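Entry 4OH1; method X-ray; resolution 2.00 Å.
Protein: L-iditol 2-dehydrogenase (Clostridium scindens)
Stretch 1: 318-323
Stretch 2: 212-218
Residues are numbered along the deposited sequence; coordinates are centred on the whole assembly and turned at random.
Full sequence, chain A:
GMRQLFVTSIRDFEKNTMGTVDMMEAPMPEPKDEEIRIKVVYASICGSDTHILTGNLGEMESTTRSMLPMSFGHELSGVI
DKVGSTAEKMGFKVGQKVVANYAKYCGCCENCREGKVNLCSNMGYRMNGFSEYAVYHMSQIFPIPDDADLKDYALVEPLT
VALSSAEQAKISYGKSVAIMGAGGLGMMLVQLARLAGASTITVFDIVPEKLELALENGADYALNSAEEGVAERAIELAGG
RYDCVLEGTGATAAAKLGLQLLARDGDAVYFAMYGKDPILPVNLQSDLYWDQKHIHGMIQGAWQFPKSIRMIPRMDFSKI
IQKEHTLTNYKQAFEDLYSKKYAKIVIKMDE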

# COMPACT_ATOMS: atom_id res chain seq x y z
N SER A 318 18.27 19.01 20.16
CA SER A 318 19.47 19.48 20.86
C SER A 318 20.66 18.73 20.30
O SER A 318 21.75 19.07 20.52
CB SER A 318 19.34 19.17 22.33
OG SER A 318 19.41 17.76 22.56
N LYS A 319 20.43 17.72 19.48
CA LYS A 319 21.48 16.94 18.88
C LYS A 319 21.66 17.23 17.40
O LYS A 319 22.39 16.53 16.71
CB LYS A 319 21.04 15.49 19.01
CG LYS A 319 20.96 15.09 20.47
CD LYS A 319 20.61 13.64 20.63
CE LYS A 319 20.57 13.24 22.07
NZ LYS A 319 19.64 12.09 22.11
N ILE A 320 20.99 18.27 16.92
CA ILE A 320 20.94 18.56 15.51
C ILE A 320 21.22 20.02 15.28
O ILE A 320 22.11 20.37 14.48
CB ILE A 320 19.57 18.18 14.97
CG1 ILE A 320 19.36 16.65 15.12
CG2 ILE A 320 19.43 18.61 13.51
CD1 ILE A 320 18.02 16.11 14.57
N ILE A 321 20.49 20.89 15.98
CA ILE A 321 20.76 22.31 15.91
C ILE A 321 21.98 22.54 16.72
O ILE A 321 21.92 22.45 17.91
CB ILE A 321 19.66 23.16 16.47
CG1 ILE A 321 18.39 22.96 15.65
CG2 ILE A 321 20.09 24.62 16.34
CD1 ILE A 321 17.09 23.44 16.33
N GLN A 322 23.09 22.83 16.08
CA GLN A 322 24.34 22.94 16.81
C GLN A 322 24.81 24.35 16.93
O GLN A 322 25.74 24.58 17.64
CB GLN A 322 25.43 22.14 16.12
CG GLN A 322 25.02 20.72 15.91
CD GLN A 322 26.16 19.82 15.65
OE1 GLN A 322 26.63 19.68 14.51
NE2 GLN A 322 26.57 19.11 16.68
N LYS A 323 24.20 25.31 16.24
CA LYS A 323 24.60 26.71 16.38
C LYS A 323 23.39 27.58 16.24
O LYS A 323 22.58 27.35 15.36
CB LYS A 323 25.51 27.12 15.21
CG LYS A 323 26.91 26.73 15.36
CD LYS A 323 27.62 27.72 16.24
CE LYS A 323 29.04 27.27 16.46
NZ LYS A 323 29.64 28.34 17.26
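Stretch 2 (212-218) ELALENG

Stretch 2 is the end of a helix, and it meets stretch 1 around the point where that segment enters a strand, K319 and I320 before it and Q322 within it. Residues 212-216 are helical, continuing a helix that begins earlier in the chain, and G218 is the first residue to leave helical angles. Stretch 1 becomes strand at I321, a strand that runs on past K323. The two segments are more than a hundred residues apart in sequence and bury a modest 264 Å². The backbones come nearest at K319 and N217, whose CA atoms lie 6.4 Å apart. The contacts run broadly in opposite order: L213 reaches Q322 and K319, while N217, further along the chain, reaches K319 and I320.

K319, N217 and L213 cover the most surface. N217 has its CA-to-CB bond directed sideways, but with chi1 at -85° (m) and chi2 at -92° its amide end comes nearer to stretch 1. N217 ND2 donates to K319 O at 3.1 Å, with a nearly straight N-H...O angle of 170°, the one hydrogen bond across the contact. The same N217 ND2 donates to L213 O at 3.0 Å and 174°, so its two hydrogens tie the carbonyl of K319 to a carbonyl of the last helical turn. N217 OD1 lies 3.3 Å from K319 CB and 3.6 Å from I320 CG1, and is hydrogen-bonded elsewhere in the structure.

K319 points its CA-to-CB bond toward the helix end and extends its side chain in an m, t, t, t conformation. Its aliphatic part passes the helix terminus, where K319 CD packs 3.4 Å from E216 O. No salt bridge joins K319 to E216: K319 NZ stays beside the backbone carbonyl, while E216 OE1 is 7.8 Å from K319 NZ.

L213, one helical turn before N217, adds its methyl groups to the contact. Its chi1 t, chi2 p rotamer places L213 CD1 3.5 Å from K319 O, beside the carbonyl that N217 holds, and L213 CD2 3.7 Å from Q322 OE1. Q322 also points its CA-to-CB bond toward the helix; L213 CD2 simply packs against Q322 OE1, which is hydrogen-bonded elsewhere in the structure.

The helix closes in a Schellman motif. G218 has phi/psi of 115/7, where a CB would be jammed against the carbonyl O of N217, and G218 N donates to L215 O at 3.1 Å. G218 itself makes no contact with stretch 1.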

# COMPACT_ATOMS: atom_id res chain seq x y z
N GLU A 212 30.49 10.50 15.26
CA GLU A 212 30.13 10.49 16.67
C GLU A 212 28.71 11.07 16.89
O GLU A 212 27.93 10.62 17.73
CB GLU A 212 31.12 11.27 17.48
CG GLU A 212 31.50 10.58 18.76
CD GLU A 212 32.37 11.48 19.67
OE1 GLU A 212 33.61 11.52 19.48
OE2 GLU A 212 31.81 12.14 20.58
N LEU A 213 28.37 12.06 16.09
CA LEU A 213 27.08 12.69 16.24
C LEU A 213 25.96 11.71 15.84
O LEU A 213 24.95 11.67 16.47
CB LEU A 213 27.05 13.98 15.41
CG LEU A 213 25.80 14.85 15.54
CD1 LEU A 213 25.62 15.32 16.97
CD2 LEU A 213 25.89 16.04 14.59
N ALA A 214 26.15 10.96 14.78
CA ALA A 214 25.23 9.91 14.42
C ALA A 214 24.95 8.95 15.56
O ALA A 214 23.78 8.58 15.82
CB ALA A 214 25.74 9.17 13.27
N LEU A 215 26.00 8.52 16.25
CA LEU A 215 25.78 7.60 17.39
C LEU A 215 25.01 8.33 18.48
O LEU A 215 24.08 7.76 19.04
CB LEU A 215 27.09 7.05 17.94
CG LEU A 215 27.83 6.19 16.91
CD1 LEU A 215 29.20 5.87 17.43
CD2 LEU A 215 27.07 4.85 16.58
N GLU A 216 25.32 9.60 18.74
CA GLU A 216 24.53 10.34 19.72
C GLU A 216 23.07 10.52 19.34
O GLU A 216 22.23 10.72 20.19
CB GLU A 216 25.11 11.72 19.96
CG GLU A 216 26.09 11.76 21.08
CD GLU A 216 27.24 12.72 20.80
OE1 GLU A 216 27.02 13.78 20.15
OE2 GLU A 216 28.38 12.41 21.22
N ASN A 217 22.75 10.53 18.07
CA ASN A 217 21.35 10.65 17.66
C ASN A 217 20.59 9.33 17.63
O ASN A 217 19.42 9.33 17.33
CB ASN A 217 21.26 11.34 16.28
CG ASN A 217 21.27 12.84 16.40
OD1 ASN A 217 20.23 13.47 16.48
ND2 ASN A 217 22.45 13.41 16.50
N GLY A 218 21.25 8.21 17.93
CA GLY A 218 20.60 6.89 17.96
C GLY A 218 21.03 5.87 16.93
O GLY A 218 20.45 4.82 16.87